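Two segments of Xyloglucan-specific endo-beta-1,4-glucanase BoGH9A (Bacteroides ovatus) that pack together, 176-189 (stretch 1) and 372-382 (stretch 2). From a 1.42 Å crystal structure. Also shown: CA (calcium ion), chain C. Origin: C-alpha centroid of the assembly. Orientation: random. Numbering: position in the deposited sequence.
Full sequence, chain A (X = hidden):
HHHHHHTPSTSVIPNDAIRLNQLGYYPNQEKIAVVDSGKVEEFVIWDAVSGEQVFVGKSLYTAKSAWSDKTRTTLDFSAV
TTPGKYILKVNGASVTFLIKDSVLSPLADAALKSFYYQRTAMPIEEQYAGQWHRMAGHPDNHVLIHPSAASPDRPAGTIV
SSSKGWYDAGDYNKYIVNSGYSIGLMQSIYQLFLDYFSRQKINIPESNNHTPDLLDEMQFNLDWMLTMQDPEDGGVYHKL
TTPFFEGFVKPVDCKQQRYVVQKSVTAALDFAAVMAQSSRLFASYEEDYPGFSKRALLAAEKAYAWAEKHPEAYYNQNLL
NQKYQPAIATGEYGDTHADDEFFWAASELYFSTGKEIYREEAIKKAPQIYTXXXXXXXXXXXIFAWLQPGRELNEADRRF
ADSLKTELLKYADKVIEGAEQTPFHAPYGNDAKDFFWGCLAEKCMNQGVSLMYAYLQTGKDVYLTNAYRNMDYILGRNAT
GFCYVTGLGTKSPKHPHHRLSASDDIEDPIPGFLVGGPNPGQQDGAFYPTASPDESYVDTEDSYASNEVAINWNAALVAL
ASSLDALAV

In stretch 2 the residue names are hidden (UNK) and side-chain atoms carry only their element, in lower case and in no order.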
# COMPACT_ATOMS: atom_id res chain seq x y z
N ILE A 176 4.93 -14.31 3.15
CA ILE A 176 5.23 -14.27 1.73
C ILE A 176 4.09 -13.69 0.89
O ILE A 176 4.31 -12.89 -0.04
CB ILE A 176 5.60 -15.69 1.22
CG1 ILE A 176 6.99 -16.12 1.72
CG2 ILE A 176 5.59 -15.72 -0.30
CD1 ILE A 176 8.16 -15.32 1.15
N VAL A 177 2.85 -14.04 1.19
CA VAL A 177 1.73 -13.54 0.41
C VAL A 177 1.68 -12.03 0.51
O VAL A 177 1.65 -11.31 -0.52
CB VAL A 177 0.41 -14.19 0.86
CG1 VAL A 177 -0.80 -13.43 0.35
CG2 VAL A 177 0.37 -15.64 0.38
N ASN A 178 1.69 -11.51 1.73
CA ASN A 178 1.48 -10.09 1.89
C ASN A 178 2.68 -9.29 1.39
O ASN A 178 2.52 -8.24 0.76
CB ASN A 178 1.20 -9.75 3.34
CG ASN A 178 0.51 -8.44 3.49
OD1 ASN A 178 -0.43 -8.14 2.74
ND2 ASN A 178 0.98 -7.62 4.41
N SER A 179 3.90 -9.76 1.64
CA SER A 179 5.04 -8.96 1.22
C SER A 179 5.28 -9.06 -0.29
O SER A 179 5.68 -8.08 -0.89
CB SER A 179 6.29 -9.27 2.05
OG SER A 179 6.78 -10.56 1.80
N GLY A 180 4.99 -10.21 -0.88
CA GLY A 180 5.06 -10.39 -2.31
C GLY A 180 4.07 -9.49 -3.02
O GLY A 180 4.42 -8.83 -4.00
N TYR A 181 2.84 -9.48 -2.55
CA TYR A 181 1.80 -8.58 -3.07
C TYR A 181 2.24 -7.12 -2.95
O TYR A 181 2.09 -6.31 -3.89
CB TYR A 181 0.51 -8.75 -2.27
CG TYR A 181 -0.40 -7.59 -2.48
CD1 TYR A 181 -1.18 -7.47 -3.63
CD2 TYR A 181 -0.46 -6.58 -1.54
CE1 TYR A 181 -2.01 -6.35 -3.81
CE2 TYR A 181 -1.25 -5.48 -1.71
CZ TYR A 181 -2.02 -5.37 -2.85
OH TYR A 181 -2.85 -4.25 -3.01
N SER A 182 2.76 -6.76 -1.78
CA SER A 182 3.13 -5.38 -1.52
C SER A 182 4.19 -4.86 -2.49
O SER A 182 4.07 -3.76 -3.05
CB SER A 182 3.62 -5.21 -0.08
OG SER A 182 2.56 -5.43 0.87
N ILE A 183 5.25 -5.64 -2.66
CA ILE A 183 6.28 -5.33 -3.63
C ILE A 183 5.68 -5.30 -5.03
O ILE A 183 5.96 -4.39 -5.81
CB ILE A 183 7.40 -6.35 -3.56
CG1 ILE A 183 8.11 -6.31 -2.21
CG2 ILE A 183 8.37 -6.10 -4.67
CD1 ILE A 183 8.95 -7.52 -1.91
N GLY A 184 4.81 -6.26 -5.35
CA GLY A 184 4.20 -6.32 -6.66
C GLY A 184 3.44 -5.04 -7.01
O GLY A 184 3.51 -4.56 -8.15
N LEU A 185 2.75 -4.48 -6.02
CA LEU A 185 2.00 -3.24 -6.22
C LEU A 185 2.96 -2.06 -6.38
O LEU A 185 2.81 -1.27 -7.33
CB LEU A 185 1.04 -3.01 -5.04
CG LEU A 185 0.24 -1.70 -5.12
CD1 LEU A 185 -0.60 -1.62 -6.38
CD2 LEU A 185 -0.63 -1.57 -3.89
N MET A 186 3.94 -1.93 -5.50
CA MET A 186 4.84 -0.79 -5.56
C MET A 186 5.65 -0.83 -6.84
O MET A 186 5.89 0.21 -7.47
CB MET A 186 5.73 -0.69 -4.32
CG MET A 186 4.92 -0.33 -3.08
SD MET A 186 5.91 -0.14 -1.60
CE MET A 186 6.22 -1.82 -1.18
N GLN A 187 6.08 -2.02 -7.24
CA GLN A 187 6.86 -2.17 -8.48
C GLN A 187 6.00 -1.99 -9.73
O GLN A 187 6.54 -1.70 -10.81
CB GLN A 187 7.64 -3.52 -8.47
CG GLN A 187 8.79 -3.46 -7.49
CD GLN A 187 9.79 -4.61 -7.50
OE1 GLN A 187 10.88 -4.45 -6.97
NE2 GLN A 187 9.41 -5.77 -8.01
N SER A 188 4.69 -2.14 -9.63
CA SER A 188 3.80 -1.79 -10.75
C SER A 188 3.89 -0.27 -10.98
O SER A 188 4.05 0.20 -12.12
CB SER A 188 2.34 -2.18 -10.47
OG SER A 188 2.21 -3.59 -10.30
N ILE A 189 3.81 0.52 -9.92
CA ILE A 189 3.85 1.97 -10.08
C ILE A 189 5.27 2.43 -10.46
O ILE A 189 5.45 3.35 -11.28
CB ILE A 189 3.27 2.69 -8.80
CG1 ILE A 189 1.73 2.75 -8.85
CG2 ILE A 189 3.79 4.10 -8.63
CD1 ILE A 189 1.03 1.48 -8.87
N UNK A 372 -10.14 -3.70 -7.72
CA UNK A 372 -8.93 -3.05 -7.22
C UNK A 372 -8.01 -4.10 -6.62
O UNK A 372 -8.46 -5.17 -6.18
c UNK A 372 -9.31 -2.02 -6.16
N UNK A 373 -6.70 -3.81 -6.59
CA UNK A 373 -5.75 -4.75 -5.99
C UNK A 373 -5.94 -4.93 -4.48
O UNK A 373 -6.35 -3.99 -3.79
c UNK A 373 -4.38 -4.14 -6.34
c UNK A 373 -4.66 -2.68 -6.48
c UNK A 373 -6.03 -2.60 -7.10
N UNK A 374 -5.63 -6.13 -4.01
CA UNK A 374 -5.54 -6.43 -2.59
C UNK A 374 -4.70 -7.68 -2.41
O UNK A 374 -4.48 -8.42 -3.36
N UNK A 375 -4.24 -7.92 -1.19
CA UNK A 375 -3.29 -9.00 -0.97
C UNK A 375 -3.77 -10.37 -1.47
O UNK A 375 -2.97 -11.18 -1.91
c UNK A 375 -6.04 -11.66 3.42
c UNK A 375 -4.84 -13.10 1.91
c UNK A 375 -2.82 -9.08 0.49
c UNK A 375 -4.53 -8.55 2.33
c UNK A 375 -5.78 -12.90 2.92
c UNK A 375 -3.88 -9.42 1.52
c UNK A 375 -5.34 -10.57 2.86
c UNK A 375 -4.14 -12.02 1.35
n UNK A 375 -5.40 -9.24 3.16
c UNK A 375 -4.40 -10.73 1.83
N UNK A 376 -5.08 -10.60 -1.39
CA UNK A 376 -5.65 -11.88 -1.78
C UNK A 376 -6.32 -11.86 -3.14
O UNK A 376 -6.86 -12.86 -3.60
N UNK A 377 -6.28 -10.70 -3.78
CA UNK A 377 -6.90 -10.50 -5.08
C UNK A 377 -5.95 -9.76 -6.00
O UNK A 377 -5.96 -8.53 -6.09
c UNK A 377 -8.21 -9.74 -4.99
n UNK A 377 -9.88 -8.66 -6.41
c UNK A 377 -8.85 -9.51 -6.38
o UNK A 377 -8.41 -10.07 -7.42
N UNK A 378 -5.13 -10.54 -6.69
CA UNK A 378 -4.01 -9.99 -7.44
C UNK A 378 -4.34 -9.84 -8.93
O UNK A 378 -3.44 -9.60 -9.74
c UNK A 378 -2.75 -10.84 -7.27
o UNK A 378 -2.98 -12.18 -7.74
c UNK A 378 -2.35 -10.91 -5.81
N UNK A 379 -5.60 -9.97 -9.32
CA UNK A 379 -5.95 -9.78 -10.74
C UNK A 379 -5.43 -8.45 -11.25
O UNK A 379 -4.85 -8.38 -12.34
c UNK A 379 -7.45 -12.14 -12.02
c UNK A 379 -9.15 -13.73 -11.58
c UNK A 379 -7.47 -9.83 -10.96
c UNK A 379 -9.75 -12.84 -10.72
c UNK A 379 -8.04 -11.22 -11.16
c UNK A 379 -9.21 -11.59 -10.53
c UNK A 379 -8.01 -13.39 -12.22
N UNK A 380 -5.63 -7.39 -10.48
CA UNK A 380 -5.23 -6.08 -10.93
C UNK A 380 -3.74 -5.97 -11.23
O UNK A 380 -3.33 -5.23 -12.12
c UNK A 380 -5.64 -5.01 -9.90
N UNK A 381 -2.91 -6.70 -10.50
CA UNK A 381 -1.49 -6.60 -10.71
C UNK A 381 -1.14 -7.22 -12.06
O UNK A 381 -0.25 -6.75 -12.75
c UNK A 381 -0.89 -6.68 -8.19
c UNK A 381 -0.73 -5.18 -8.17
c UNK A 381 0.08 -7.37 -7.24
c UNK A 381 -0.70 -7.27 -9.59
N UNK A 382 -1.87 -8.26 -12.42
CA UNK A 382 -1.69 -8.84 -13.73
C UNK A 382 -2.17 -7.90 -14.82
O UNK A 382 -1.54 -7.75 -15.88
CA CA C . -6.61 -14.97 -4.63
O HOH W 1 1.94 -5.12 -12.54
O HOH W 2 -8.96 -14.80 -3.91

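Position 372 carries a single side-chain carbon, its CB, which comes no nearer to stretch 1 than 7.5 Å, from Y181 OH; it is alanine, A372, a lead-in without contact. At 373 three carbons close a ring onto the backbone nitrogen, which only proline does. The CA-to-CB bond of P373 points toward the helix: its CB lies 3.7 Å from Y181 OH, near the plane of the tyrosine ring and so at its edge, and its CG lies 4.2 Å from L185 CD1.

Position 374 has no side-chain atoms, so it is glycine. The helix meets its backbone instead, with G374 O 3.3 Å from Y181 CE1. A CB here would point away and would have room, so this contact does not itself demand glycine. The same residue opens a type I turn that ends at position 377, held by a backbone bond of 2.9 Å from the 377 N to G374 O.

Position 375 shows one carbon leading into fused five- and six-membered rings with eight carbons and one nitrogen, the mark of tryptophan. The indole of W375 leads away from the helix, yet its CE3 still meets V177 CG1 at 3.8 Å, and its CB is 3.4 Å from N178 OD1. The part that packs most tellingly is the backbone: W375 CA stands 3.7 Å from the centroid of the Y181 ring, 17° off the ring normal, a CH-pi contact over the face.

Position 376 again lacks side-chain atoms and touches nothing on stretch 1. It is glycine; a CB would be crowded by W375 CE3 at 3.3 Å. Its carbonyl serves the calcium ion, with G376 O 2.4 Å from CA. At 377 two carbons, the second bearing one oxygen and one nitrogen, make the residue asparagine, and N377 points away from the helix.

Position 378 has a carbon carrying one oxygen and one carbon, hence threonine. T378 sits at the N-cap position without making a side-chain capping bond; its CG2 reaches Y181 CD1 at 4.2 Å. Position 379, a carbon and then a six-carbon ring, is phenylalanine, and F379 is out of reach. So is 380, whose lone carbon makes it alanine, A380.

Position 381 has four carbons forked at the second: leucine. L381 is a knob among Y181, G184, L185 and S188, its CD1 3.8 Å from Y181 CD1 and its CD2 4.0 Å from L185 CD1. An ideal CB on G184 would stand only 3.2 Å from L381 CD1, so the bare glycine leaves space for the knob. Position 382, with no side chain, is glycine, G382, and makes no contact.

The contact works by shape, with no direct hydrogen bond between the stretches. Y181 offers a face to the turn backbone and an edge to P373, while L381 fills the hollow that starts at Y181 and runs on to S188. One water adds a polar link, donating to S188 OG and to L381 O, each at 2.7 Å.

Stretch 2, residues 372-382: APGWGNTFALG
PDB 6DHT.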